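Local structure of cytochrome P450 (Bacillus megaterium, 5L92) at residues A[116-121]-A[140-145]; A[121-126]-A[367-372]; A[132-137]-A[250-255]. The protein binds heme and the steroid corticosterone, and acts as a cytochrome P450 monooxygenase that oxidises steroids. All coordinates share one frame; numbering follows the deposited sequence.

Interaction 1: residues A[116-121]-A[140-145]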
ATOM      1  N   ALA A 116       3.663  18.754   7.234  1.00 34.34           N
ATOM      2  CA  ALA A 116       4.745  19.618   6.772  1.00 34.68           C
ATOM      3  C   ALA A 116       5.806  19.771   7.854  1.00 36.18           C
ATOM      4  O   ALA A 116       7.000  19.860   7.544  1.00 35.68           O
ATOM      5  CB  ALA A 116       4.183  20.976   6.297  1.00 35.34           C
ATOM      6  N   ARG A 117       5.413  19.727   9.123  1.00 36.32           N
ATOM      7  CA  ARG A 117       6.402  19.890  10.187  1.00 37.02           C
ATOM      8  C   ARG A 117       7.236  18.634  10.370  1.00 34.77           C
ATOM      9  O   ARG A 117       8.454  18.705  10.598  1.00 35.47           O
ATOM     10  CB  ARG A 117       5.717  20.239  11.516  1.00 40.29           C
ATOM     11  CG  ARG A 117       5.359  21.693  11.696  1.00 42.93           C
ATOM     12  CD  ARG A 117       4.964  21.991  13.164  1.00 47.08           C
ATOM     13  NE  ARG A 117       3.877  21.149  13.662  1.00 50.67           N
ATOM     14  CZ  ARG A 117       2.575  21.427  13.548  1.00 52.62           C
ATOM     15  NH1 ARG A 117       2.163  22.529  12.929  1.00 49.00           N
ATOM     16  NH2 ARG A 117       1.666  20.587  14.045  1.00 50.79           N
ATOM     17  N   ILE A 118       6.593  17.478  10.308  1.00 32.96           N
ATOM     18  CA  ILE A 118       7.343  16.234  10.391  1.00 34.11           C
ATOM     19  C   ILE A 118       8.334  16.163   9.244  1.00 32.58           C
ATOM     20  O   ILE A 118       9.506  15.807   9.435  1.00 32.02           O
ATOM     21  CB  ILE A 118       6.393  15.032  10.395  1.00 33.82           C
ATOM     22  CG1 ILE A 118       5.468  15.120  11.620  1.00 34.22           C
ATOM     23  CG2 ILE A 118       7.224  13.732  10.425  1.00 35.49           C
ATOM     24  CD1 ILE A 118       4.270  14.275  11.514  1.00 32.60           C
ATOM     25  N   THR A 119       7.887  16.550   8.046  1.00 32.85           N
ATOM     26  CA  THR A 119       8.759  16.551   6.875  1.00 34.02           C
ATOM     27  C   THR A 119       9.991  17.397   7.140  1.00 34.22           C
ATOM     28  O   THR A 119      11.130  16.937   6.967  1.00 34.15           O
ATOM     29  CB  THR A 119       7.981  17.067   5.650  1.00 33.67           C
ATOM     30  OG1 THR A 119       6.946  16.135   5.309  1.00 31.61           O
ATOM     31  CG2 THR A 119       8.881  17.244   4.442  1.00 32.87           C
ATOM     32  N   ASN A 120       9.779  18.637   7.616  1.00 35.56           N
ATOM     33  CA  ASN A 120      10.907  19.539   7.865  1.00 36.99           C
ATOM     34  C   ASN A 120      11.780  19.028   8.998  1.00 36.79           C
ATOM     35  O   ASN A 120      13.006  19.157   8.948  1.00 36.98           O
ATOM     36  CB  ASN A 120      10.409  20.958   8.165  1.00 40.62           C
ATOM     37  CG  ASN A 120       9.823  21.646   6.928  1.00 47.56           C
ATOM     38  OD1 ASN A 120      10.227  21.380   5.781  1.00 45.75           O
ATOM     39  ND2 ASN A 120       8.872  22.529   7.156  1.00 48.84           N
ATOM     40  N   GLU A 121      11.178  18.453  10.034  1.00 36.32           N
ATOM     41  CA  GLU A 121      11.981  17.886  11.113  1.00 38.52           C
ATOM     42  C   GLU A 121      12.862  16.753  10.593  1.00 37.71           C
ATOM     43  O   GLU A 121      14.061  16.703  10.889  1.00 38.34           O
ATOM     44  CB  GLU A 121      11.075  17.387  12.254  1.00 42.73           C
ATOM     45  CG  GLU A 121      11.856  16.775  13.444  1.00 51.19           C
ATOM     46  CD  GLU A 121      10.967  16.150  14.543  1.00 63.31           C
ATOM     47  OE1 GLU A 121       9.811  15.747  14.260  1.00 54.73           O
ATOM     48  OE2 GLU A 121      11.438  16.057  15.704  1.00 72.87           O
ATOM     49  N   TYR A 140       9.930   6.391   4.886  1.00 26.98           N
ATOM     50  CA  TYR A 140       9.405   5.442   5.878  1.00 28.35           C
ATOM     51  C   TYR A 140       8.945   6.200   7.141  1.00 28.34           C
ATOM     52  O   TYR A 140       7.783   6.084   7.540  1.00 27.93           O
ATOM     53  CB  TYR A 140      10.428   4.333   6.242  1.00 28.85           C
ATOM     54  CG  TYR A 140      10.001   3.658   7.525  1.00 30.48           C
ATOM     55  CD1 TYR A 140       8.851   2.875   7.550  1.00 30.35           C
ATOM     56  CD2 TYR A 140      10.645   3.907   8.730  1.00 32.89           C
ATOM     57  CE1 TYR A 140       8.375   2.318   8.711  1.00 31.78           C
ATOM     58  CE2 TYR A 140      10.154   3.337   9.938  1.00 34.90           C
ATOM     59  CZ  TYR A 140       9.013   2.548   9.907  1.00 32.88           C
ATOM     60  OH  TYR A 140       8.490   1.969  11.071  1.00 34.08           O
ATOM     61  N   PRO A 141       9.788   7.024   7.770  1.00 28.93           N
ATOM     62  CA  PRO A 141       9.366   7.657   9.050  1.00 30.83           C
ATOM     63  C   PRO A 141       8.130   8.532   8.946  1.00 29.19           C
ATOM     64  O   PRO A 141       7.265   8.474   9.834  1.00 30.17           O
ATOM     65  CB  PRO A 141      10.583   8.490   9.452  1.00 32.42           C
ATOM     66  CG  PRO A 141      11.714   7.965   8.677  1.00 32.74           C
ATOM     67  CD  PRO A 141      11.171   7.350   7.421  1.00 29.33           C
ATOM     68  N   LEU A 142       8.017   9.376   7.920  1.00 28.08           N
ATOM     69  CA  LEU A 142       6.885  10.301   7.925  1.00 28.90           C
ATOM     70  C   LEU A 142       5.571   9.568   8.075  1.00 28.60           C
ATOM     71  O   LEU A 142       4.784   9.927   8.971  1.00 28.46           O
ATOM     72  CB  LEU A 142       6.888  11.203   6.691  1.00 27.15           C
ATOM     73  CG  LEU A 142       5.579  11.955   6.393  1.00 28.64           C
ATOM     74  CD1 LEU A 142       5.264  13.035   7.420  1.00 30.52           C
ATOM     75  CD2 LEU A 142       5.601  12.561   5.041  1.00 28.85           C
ATOM     76  N   PRO A 143       5.258   8.551   7.274  1.00 27.83           N
ATOM     77  CA  PRO A 143       3.917   7.976   7.381  1.00 27.51           C
ATOM     78  C   PRO A 143       3.673   7.169   8.666  1.00 27.75           C
ATOM     79  O   PRO A 143       2.522   7.071   9.100  1.00 29.06           O
ATOM     80  CB  PRO A 143       3.830   7.124   6.124  1.00 28.24           C
ATOM     81  CG  PRO A 143       4.792   7.771   5.184  1.00 27.38           C
ATOM     82  CD  PRO A 143       5.925   8.119   6.032  1.00 27.17           C
ATOM     83  N   VAL A 144       4.694   6.573   9.278  1.00 28.19           N
ATOM     84  CA  VAL A 144       4.432   5.845  10.518  1.00 29.48           C
ATOM     85  C   VAL A 144       4.205   6.835  11.661  1.00 30.37           C
ATOM     86  O   VAL A 144       3.447   6.558  12.604  1.00 30.16           O
ATOM     87  CB  VAL A 144       5.574   4.863  10.833  1.00 29.01           C
ATOM     88  CG1 VAL A 144       6.877   5.603  11.094  1.00 29.91           C
ATOM     89  CG2 VAL A 144       5.201   3.950  12.037  1.00 28.90           C
ATOM     90  N   MET A 145       4.864   7.987  11.597  1.00 30.25           N
ATOM     91  CA  MET A 145       4.673   9.034  12.594  1.00 31.65           C
ATOM     92  C   MET A 145       3.276   9.611  12.496  1.00 32.39           C
ATOM     93  O   MET A 145       2.637   9.892  13.513  1.00 34.89           O
ATOM     94  CB  MET A 145       5.715  10.147  12.418  1.00 32.70           C
ATOM     95  CG  MET A 145       7.114   9.760  12.801  1.00 35.88           C
ATOM     96  SD  MET A 145       8.334  10.896  12.100  1.00 43.82           S
ATOM     97  CE  MET A 145       9.680  10.750  13.231  1.00 48.07           C
TER
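Ile118 and Leu142, whose CA atoms are 6.4 Å apart, mark the nearest backbone approach of two helical segments that run roughly antiparallel, with 140° between their directions and an axis separation of 9.9 Å. They belong to helices 112-125 and 141-151, the D and E helices of the cytochrome P450 fold. With the long central helix and helix L they form the family's four-helix bundle, in which E alone runs against the others.

Ile118 suits the interface because its branching at CB puts a methyl group directly toward the partner. With CG1 turned away from the carbonyl carbon (chi1 -61°), CG2 is the branch that reaches across. It meets Leu142 CD1 at 3.7 Å and, more closely, the sulfur of Met145, SD, at 3.5 Å. Met145 is flexible and unbranched. Its extended chain passes Ile118 in the opposite direction and carries CE beyond it, which sets SD against CG2. Leu142 comes in at a slant and forks over the turn that carries residues 118 and 119. Its CG stands opposite the backbone N (chi1 165°), which carries both methyls toward helix 112-125. CD1 takes the Ile118 branch, and CD2 goes toward Thr119.

Thr119 is small enough for the buried side of this helix, and its hydroxyl needs no partner from helix 141-151, since OG1 is hydrogen-bonded to the carbonyl of Ile115 one turn earlier. Helix 355-372 adds Met365, which touches both Thr119 and Leu142, while Leu122 packs on Leu142 and Met145. With the heme about 10 Å from the Leu142 side chain, this is helix-to-helix packing away from the ligand sites. At its buried end, Leu142 CD2 rests 3.8 Å from Thr119 OG1, an apolar methyl beside an oxygen already satisfied by its own helix.

Interaction 2: residues A[121-126]-A[367-372]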
ATOM      1  N   GLU A 121      11.178  18.453  10.034  1.00 36.32           N
ATOM      2  CA  GLU A 121      11.981  17.886  11.113  1.00 38.52           C
ATOM      3  C   GLU A 121      12.862  16.753  10.593  1.00 37.71           C
ATOM      4  O   GLU A 121      14.061  16.703  10.889  1.00 38.34           O
ATOM      5  CB  GLU A 121      11.075  17.387  12.254  1.00 42.73           C
ATOM      6  CG  GLU A 121      11.856  16.775  13.444  1.00 51.19           C
ATOM      7  CD  GLU A 121      10.967  16.150  14.543  1.00 63.31           C
ATOM      8  OE1 GLU A 121       9.811  15.747  14.260  1.00 54.73           O
ATOM      9  OE2 GLU A 121      11.438  16.057  15.704  1.00 72.87           O
ATOM     10  N   LEU A 122      12.289  15.832   9.805  1.00 36.39           N
ATOM     11  CA  LEU A 122      13.089  14.737   9.242  1.00 35.69           C
ATOM     12  C   LEU A 122      14.211  15.256   8.336  1.00 34.49           C
ATOM     13  O   LEU A 122      15.363  14.807   8.422  1.00 34.98           O
ATOM     14  CB  LEU A 122      12.182  13.783   8.476  1.00 33.09           C
ATOM     15  CG  LEU A 122      11.305  12.952   9.389  1.00 34.76           C
ATOM     16  CD1 LEU A 122      10.289  12.259   8.533  1.00 33.01           C
ATOM     17  CD2 LEU A 122      12.122  11.952  10.216  1.00 36.50           C
ATOM     18  N   LEU A 123      13.892  16.197   7.456  1.00 35.05           N
ATOM     19  CA  LEU A 123      14.929  16.774   6.610  1.00 35.79           C
ATOM     20  C   LEU A 123      16.027  17.421   7.462  1.00 37.45           C
ATOM     21  O   LEU A 123      17.224  17.236   7.200  1.00 38.06           O
ATOM     22  CB  LEU A 123      14.296  17.774   5.635  1.00 36.63           C
ATOM     23  CG  LEU A 123      13.543  17.129   4.477  1.00 36.33           C
ATOM     24  CD1 LEU A 123      12.606  18.107   3.782  1.00 36.52           C
ATOM     25  CD2 LEU A 123      14.535  16.574   3.506  1.00 33.46           C
ATOM     26  N   GLN A 124      15.641  18.120   8.532  1.00 38.24           N
ATOM     27  CA  GLN A 124      16.633  18.777   9.387  1.00 40.14           C
ATOM     28  C   GLN A 124      17.577  17.766  10.013  1.00 39.28           C
ATOM     29  O   GLN A 124      18.784  18.021  10.147  1.00 39.78           O
ATOM     30  CB  GLN A 124      15.926  19.593  10.481  1.00 40.72           C
ATOM     31  CG  GLN A 124      16.864  20.523  11.265  1.00 45.83           C
ATOM     32  CD  GLN A 124      17.698  21.464  10.371  1.00 55.99           C
ATOM     33  OE1 GLN A 124      17.162  22.354   9.700  1.00 57.06           O
ATOM     34  NE2 GLN A 124      19.017  21.272  10.376  1.00 54.30           N
ATOM     35  N   GLU A 125      17.049  16.606  10.401  1.00 38.44           N
ATOM     36  CA  GLU A 125      17.872  15.594  11.040  1.00 38.90           C
ATOM     37  C   GLU A 125      18.980  15.067  10.130  1.00 37.03           C
ATOM     38  O   GLU A 125      20.013  14.612  10.626  1.00 36.45           O
ATOM     39  CB  GLU A 125      16.961  14.469  11.537  1.00 41.27           C
ATOM     40  CG  GLU A 125      16.108  14.948  12.719  1.00 47.45           C
ATOM     41  CD  GLU A 125      15.204  13.875  13.271  1.00 55.30           C
ATOM     42  OE1 GLU A 125      15.283  12.734  12.768  1.00 55.18           O
ATOM     43  OE2 GLU A 125      14.420  14.178  14.207  1.00 56.62           O
ATOM     44  N   VAL A 126      18.822  15.142   8.814  1.00 37.16           N
ATOM     45  CA  VAL A 126      19.868  14.659   7.923  1.00 38.13           C
ATOM     46  C   VAL A 126      20.476  15.789   7.093  1.00 39.35           C
ATOM     47  O   VAL A 126      21.198  15.528   6.129  1.00 38.37           O
ATOM     48  CB  VAL A 126      19.356  13.504   7.031  1.00 37.32           C
ATOM     49  CG1 VAL A 126      19.058  12.258   7.889  1.00 35.51           C
ATOM     50  CG2 VAL A 126      18.126  13.906   6.255  1.00 35.63           C
ATOM     51  N   ALA A 367       7.247  17.586  -2.612  1.00 30.45           N
ATOM     52  CA  ALA A 367       7.426  18.984  -3.009  1.00 32.17           C
ATOM     53  C   ALA A 367       8.594  19.598  -2.256  1.00 32.39           C
ATOM     54  O   ALA A 367       9.386  20.365  -2.816  1.00 32.48           O
ATOM     55  CB  ALA A 367       6.146  19.779  -2.745  1.00 33.60           C
ATOM     56  N   GLU A 368       8.741  19.227  -0.993  1.00 32.65           N
ATOM     57  CA  GLU A 368       9.814  19.780  -0.187  1.00 35.09           C
ATOM     58  C   GLU A 368      11.147  19.171  -0.594  1.00 35.45           C
ATOM     59  O   GLU A 368      12.147  19.878  -0.726  1.00 35.66           O
ATOM     60  CB  GLU A 368       9.500  19.546   1.283  1.00 35.93           C
ATOM     61  CG  GLU A 368      10.456  20.162   2.229  1.00 41.25           C
ATOM     62  CD  GLU A 368      10.406  21.675   2.210  1.00 45.26           C
ATOM     63  OE1 GLU A 368       9.343  22.241   1.873  1.00 46.35           O
ATOM     64  OE2 GLU A 368      11.439  22.300   2.523  1.00 47.82           O
ATOM     65  N   LEU A 369      11.180  17.863  -0.829  1.00 34.04           N
ATOM     66  CA  LEU A 369      12.402  17.255  -1.337  1.00 34.39           C
ATOM     67  C   LEU A 369      12.864  17.929  -2.619  1.00 34.72           C
ATOM     68  O   LEU A 369      14.055  18.228  -2.796  1.00 35.19           O
ATOM     69  CB  LEU A 369      12.170  15.775  -1.598  1.00 33.86           C
ATOM     70  CG  LEU A 369      12.626  14.812  -0.543  1.00 36.58           C
ATOM     71  CD1 LEU A 369      12.306  13.434  -1.074  1.00 33.79           C
ATOM     72  CD2 LEU A 369      14.107  14.999  -0.270  1.00 37.58           C
ATOM     73  N   ILE A 370      11.943  18.103  -3.560  1.00 33.54           N
ATOM     74  CA  ILE A 370      12.312  18.638  -4.859  1.00 34.14           C
ATOM     75  C   ILE A 370      12.733  20.094  -4.724  1.00 34.80           C
ATOM     76  O   ILE A 370      13.653  20.551  -5.406  1.00 34.43           O
ATOM     77  CB  ILE A 370      11.141  18.459  -5.849  1.00 33.26           C
ATOM     78  CG1 ILE A 370      10.917  16.970  -6.112  1.00 33.01           C
ATOM     79  CG2 ILE A 370      11.414  19.197  -7.130  1.00 34.92           C
ATOM     80  CD1 ILE A 370       9.561  16.692  -6.714  1.00 35.82           C
ATOM     81  N   ASP A 371      12.087  20.840  -3.825  1.00 35.85           N
ATOM     82  CA  ASP A 371      12.403  22.261  -3.680  1.00 37.77           C
ATOM     83  C   ASP A 371      13.787  22.455  -3.073  1.00 37.71           C
ATOM     84  O   ASP A 371      14.505  23.386  -3.443  1.00 39.29           O
ATOM     85  CB  ASP A 371      11.341  22.950  -2.819  1.00 41.12           C
ATOM     86  CG  ASP A 371      11.519  24.464  -2.776  1.00 49.65           C
ATOM     87  OD1 ASP A 371      11.075  25.155  -3.725  1.00 55.55           O
ATOM     88  OD2 ASP A 371      12.122  24.950  -1.802  1.00 47.06           O
ATOM     89  N   ARG A 372      14.177  21.581  -2.172  1.00 36.53           N
ATOM     90  CA  ARG A 372      15.465  21.646  -1.524  1.00 36.99           C
ATOM     91  C   ARG A 372      16.627  21.078  -2.268  1.00 37.48           C
ATOM     92  O   ARG A 372      17.687  21.581  -2.149  1.00 36.95           O
ATOM     93  CB  ARG A 372      15.430  20.912  -0.191  1.00 37.63           C
ATOM     94  CG  ARG A 372      14.402  21.430   0.774  1.00 40.16           C
ATOM     95  CD  ARG A 372      14.918  21.464   2.168  1.00 40.04           C
ATOM     96  NE  ARG A 372      13.882  21.747   3.130  1.00 44.25           N
ATOM     97  CZ  ARG A 372      14.039  21.580   4.425  1.00 41.55           C
ATOM     98  NH1 ARG A 372      15.170  21.144   4.890  1.00 38.84           N
ATOM     99  NH2 ARG A 372      13.071  21.868   5.245  1.00 42.94           N
TER
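Leu123 meets Glu368 and Arg372, one turn apart, and Leu369 next to the first. Its chi1 of -76° sets CG beside the backbone N and sends both methyls toward the partner helix. CD1 lies over the centre of the Arg372 guanidinium, 3.8 Å above its plane, while Leu123 CB covers the NH1 end of the same face at 3.6 Å. The flat arginine face accepts such aliphatic cover well, its N-H groups pointing outward in the plane.

Part of that N-H edge is occupied from within its own helix. Arg372 NE donates to Glu368 OE2 at 2.6 Å, nearly straight (164°) and in the guanidinium plane, using the anti lone pair of the oxygen; NH2 adds a weak bond to the same atom. This i to i+4 salt bridge helps fix the rotation of the plane beneath Leu123. Glu368 CG, set opposite its backbone N by chi1, touches Leu123 CD1 at 3.4 Å, and the chi2 bend brings the carboxylate round to Arg372. On the apolar side, Leu123 CD2 approaches Leu369 CD2 at 4.1 Å, with Leu138 packing on both leucines. The segments point the same general way, inclined by 40°, as D and L helices do in the cytochrome P450 four-helix bundle.

Interaction 3: residues A[132-137]-A[250-255]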
ATOM      1  N   ILE A 132      21.839  10.610   1.379  1.00 33.44           N
ATOM      2  CA  ILE A 132      20.806  10.131   2.292  1.00 33.04           C
ATOM      3  C   ILE A 132      20.025   8.975   1.675  1.00 31.94           C
ATOM      4  O   ILE A 132      19.897   8.853   0.457  1.00 30.08           O
ATOM      5  CB  ILE A 132      19.828  11.249   2.698  1.00 34.25           C
ATOM      6  CG1 ILE A 132      19.189  11.865   1.462  1.00 34.36           C
ATOM      7  CG2 ILE A 132      20.558  12.331   3.509  1.00 36.04           C
ATOM      8  CD1 ILE A 132      18.129  12.888   1.773  1.00 36.55           C
ATOM      9  N   ASP A 133      19.469   8.145   2.543  1.00 30.88           N
ATOM     10  CA  ASP A 133      18.571   7.062   2.147  1.00 30.64           C
ATOM     11  C   ASP A 133      17.137   7.587   2.215  1.00 30.74           C
ATOM     12  O   ASP A 133      16.560   7.714   3.296  1.00 30.51           O
ATOM     13  CB  ASP A 133      18.801   5.858   3.050  1.00 30.78           C
ATOM     14  CG  ASP A 133      17.942   4.644   2.669  1.00 30.53           C
ATOM     15  OD1 ASP A 133      17.118   4.731   1.754  1.00 28.75           O
ATOM     16  OD2 ASP A 133      18.095   3.602   3.303  1.00 32.89           O
ATOM     17  N   ILE A 134      16.557   7.905   1.057  1.00 29.36           N
ATOM     18  CA  ILE A 134      15.185   8.418   0.990  1.00 29.88           C
ATOM     19  C   ILE A 134      14.260   7.562   1.857  1.00 29.18           C
ATOM     20  O   ILE A 134      13.319   8.072   2.486  1.00 27.91           O
ATOM     21  CB  ILE A 134      14.668   8.461  -0.456  1.00 30.01           C
ATOM     22  CG1 ILE A 134      15.482   9.427  -1.324  1.00 30.23           C
ATOM     23  CG2 ILE A 134      13.222   8.877  -0.499  1.00 30.63           C
ATOM     24  CD1 ILE A 134      15.693  10.774  -0.718  1.00 33.05           C
ATOM     25  N   VAL A 135      14.510   6.254   1.883  1.00 28.74           N
ATOM     26  CA  VAL A 135      13.598   5.332   2.555  1.00 29.15           C
ATOM     27  C   VAL A 135      13.759   5.458   4.065  1.00 28.89           C
ATOM     28  O   VAL A 135      12.843   5.892   4.770  1.00 28.70           O
ATOM     29  CB  VAL A 135      13.826   3.878   2.068  1.00 29.00           C
ATOM     30  CG1 VAL A 135      13.057   2.901   2.932  1.00 28.66           C
ATOM     31  CG2 VAL A 135      13.400   3.697   0.590  1.00 28.54           C
ATOM     32  N   GLU A 136      14.950   5.155   4.570  1.00 29.37           N
ATOM     33  CA  GLU A 136      15.155   5.153   6.011  1.00 32.37           C
ATOM     34  C   GLU A 136      14.916   6.540   6.619  1.00 33.07           C
ATOM     35  O   GLU A 136      14.321   6.649   7.698  1.00 33.28           O
ATOM     36  CB  GLU A 136      16.560   4.651   6.340  1.00 35.08           C
ATOM     37  CG  GLU A 136      16.860   4.558   7.861  1.00 41.86           C
ATOM     38  CD  GLU A 136      18.342   4.363   8.192  1.00 46.69           C
ATOM     39  OE1 GLU A 136      19.036   3.633   7.461  1.00 49.88           O
ATOM     40  OE2 GLU A 136      18.815   4.948   9.194  1.00 55.93           O
ATOM     41  N   HIS A 137      15.335   7.614   5.940  1.00 31.60           N
ATOM     42  CA  HIS A 137      15.300   8.923   6.601  1.00 32.33           C
ATOM     43  C   HIS A 137      14.041   9.733   6.322  1.00 31.10           C
ATOM     44  O   HIS A 137      13.786  10.697   7.051  1.00 32.44           O
ATOM     45  CB  HIS A 137      16.533   9.737   6.221  1.00 32.45           C
ATOM     46  CG  HIS A 137      17.817   9.114   6.674  1.00 34.76           C
ATOM     47  ND1 HIS A 137      18.034   8.752   7.983  1.00 38.41           N
ATOM     48  CD2 HIS A 137      18.963   8.830   6.011  1.00 35.89           C
ATOM     49  CE1 HIS A 137      19.246   8.240   8.105  1.00 40.06           C
ATOM     50  NE2 HIS A 137      19.834   8.281   6.925  1.00 36.98           N
ATOM     51  N   LEU A 250       5.096   4.803  -2.282  1.00 23.42           N
ATOM     52  CA  LEU A 250       4.680   5.809  -3.247  1.00 24.57           C
ATOM     53  C   LEU A 250       5.748   6.892  -3.367  1.00 24.90           C
ATOM     54  O   LEU A 250       6.134   7.282  -4.478  1.00 23.71           O
ATOM     55  CB  LEU A 250       3.344   6.410  -2.826  1.00 24.61           C
ATOM     56  CG  LEU A 250       2.760   7.537  -3.685  1.00 25.38           C
ATOM     57  CD1 LEU A 250       2.681   7.155  -5.171  1.00 24.95           C
ATOM     58  CD2 LEU A 250       1.364   7.925  -3.143  1.00 27.13           C
ATOM     59  N   ILE A 251       6.269   7.343  -2.226  1.00 23.57           N
ATOM     60  CA  ILE A 251       7.229   8.445  -2.187  1.00 25.30           C
ATOM     61  C   ILE A 251       8.563   8.019  -2.794  1.00 24.24           C
ATOM     62  O   ILE A 251       9.114   8.698  -3.672  1.00 24.55           O
ATOM     63  CB  ILE A 251       7.411   8.950  -0.740  1.00 25.76           C
ATOM     64  CG1 ILE A 251       6.075   9.472  -0.201  1.00 26.85           C
ATOM     65  CG2 ILE A 251       8.491  10.080  -0.675  1.00 26.24           C
ATOM     66  CD1 ILE A 251       6.061   9.864   1.267  1.00 26.86           C
ATOM     67  N   SER A 252       9.108   6.909  -2.303  1.00 23.67           N
ATOM     68  CA  SER A 252      10.367   6.378  -2.808  1.00 25.41           C
ATOM     69  C   SER A 252      10.277   6.027  -4.285  1.00 24.62           C
ATOM     70  O   SER A 252      11.188   6.336  -5.058  1.00 25.08           O
ATOM     71  CB  SER A 252      10.771   5.152  -1.999  1.00 26.98           C
ATOM     72  OG  SER A 252      11.261   5.587  -0.763  1.00 39.38           O
ATOM     73  N   ASN A 253       9.189   5.379  -4.694  1.00 23.35           N
ATOM     74  CA  ASN A 253       9.033   5.019  -6.104  1.00 24.35           C
ATOM     75  C   ASN A 253       8.948   6.246  -6.988  1.00 23.48           C
ATOM     76  O   ASN A 253       9.354   6.188  -8.153  1.00 23.74           O
ATOM     77  CB  ASN A 253       7.768   4.172  -6.332  1.00 23.51           C
ATOM     78  CG  ASN A 253       7.898   2.756  -5.804  1.00 23.01           C
ATOM     79  OD1 ASN A 253       8.945   2.385  -5.295  1.00 24.09           O
ATOM     80  ND2 ASN A 253       6.813   1.962  -5.891  1.00 22.86           N
ATOM     81  N   THR A 254       8.361   7.345  -6.476  1.00 23.63           N
ATOM     82  CA  THR A 254       8.300   8.576  -7.246  1.00 24.50           C
ATOM     83  C   THR A 254       9.696   9.106  -7.490  1.00 24.15           C
ATOM     84  O   THR A 254      10.042   9.484  -8.616  1.00 24.42           O
ATOM     85  CB  THR A 254       7.471   9.659  -6.536  1.00 24.24           C
ATOM     86  OG1 THR A 254       6.089   9.314  -6.563  1.00 23.73           O
ATOM     87  CG2 THR A 254       7.627  10.992  -7.266  1.00 24.10           C
ATOM     88  N   ILE A 255      10.505   9.147  -6.436  1.00 23.94           N
ATOM     89  CA  ILE A 255      11.882   9.579  -6.566  1.00 24.26           C
ATOM     90  C   ILE A 255      12.611   8.671  -7.543  1.00 24.11           C
ATOM     91  O   ILE A 255      13.387   9.140  -8.387  1.00 23.88           O
ATOM     92  CB  ILE A 255      12.572   9.596  -5.195  1.00 24.84           C
ATOM     93  CG1 ILE A 255      11.932  10.657  -4.264  1.00 25.99           C
ATOM     94  CG2 ILE A 255      14.068   9.848  -5.315  1.00 25.38           C
ATOM     95  CD1 ILE A 255      12.130  12.010  -4.704  1.00 24.98           C
TER
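Ser252 OG faces two branched side chains, Ile134 and Val135. Val135 directs CG2, the branch beside its backbone N, at the hydroxyl, and the 3.2 Å between Val135 CG2 and Ser252 OG is tight for a methyl against oxygen. Ile134 brings its own CG2 to Ser252 OG at 3.8 Å, so two methyls border one polar atom, the valine's more tightly. The oxygen is nonetheless satisfied, because it is hydrogen-bonded to Ser139 OG and weakly to Thr248 O. A serine therefore suits the spot, being small enough for the close backbone approach and able to bond to the neighbouring helix.

Ile134 sets its other branch against Ile255, one turn beyond Ser252: Ile134 CG1 and Ile255 CG2 are 4.3 Å apart, a looser apolar contact that Ile400 and Leu366 extend from outside. The turn that presents Ile134 and Val135 is fixed by Asp133, the N-cap, whose OD1 accepts from Val135 N at 3.0 Å. That N-H comes from above the carboxylate plane, 51° out of it, and Leu398 N also bonds to OD1. The first turn of helix 134-139, capped from the preceding strand, thus packs on helix 247-260, the later part of the long central helix characteristic of the cytochrome P450 fold.

In the fold
The three contacts lie on the same side of the chain's centre, their own centres 10 to 12 Å apart. Interactions 1 and 2 use successive turns of helix 112-125 and share Glu121; between them, Leu122 CD1 packs 3.7 Å from Leu142 N. Interactions 1 and 3 are joined where helix 134-139 passes into helix 141-151, by a probable hydrogen bond from Tyr140 N to Val135 O of 3.0 Å. Interactions 2 and 3 meet through Leu369 CD1 and Ile255 CD1, 3.9 Å apart. Within these segments the heme is touched through Leu250 of 250-255, whereas the side chain of Ser252 stays about 11 Å from it.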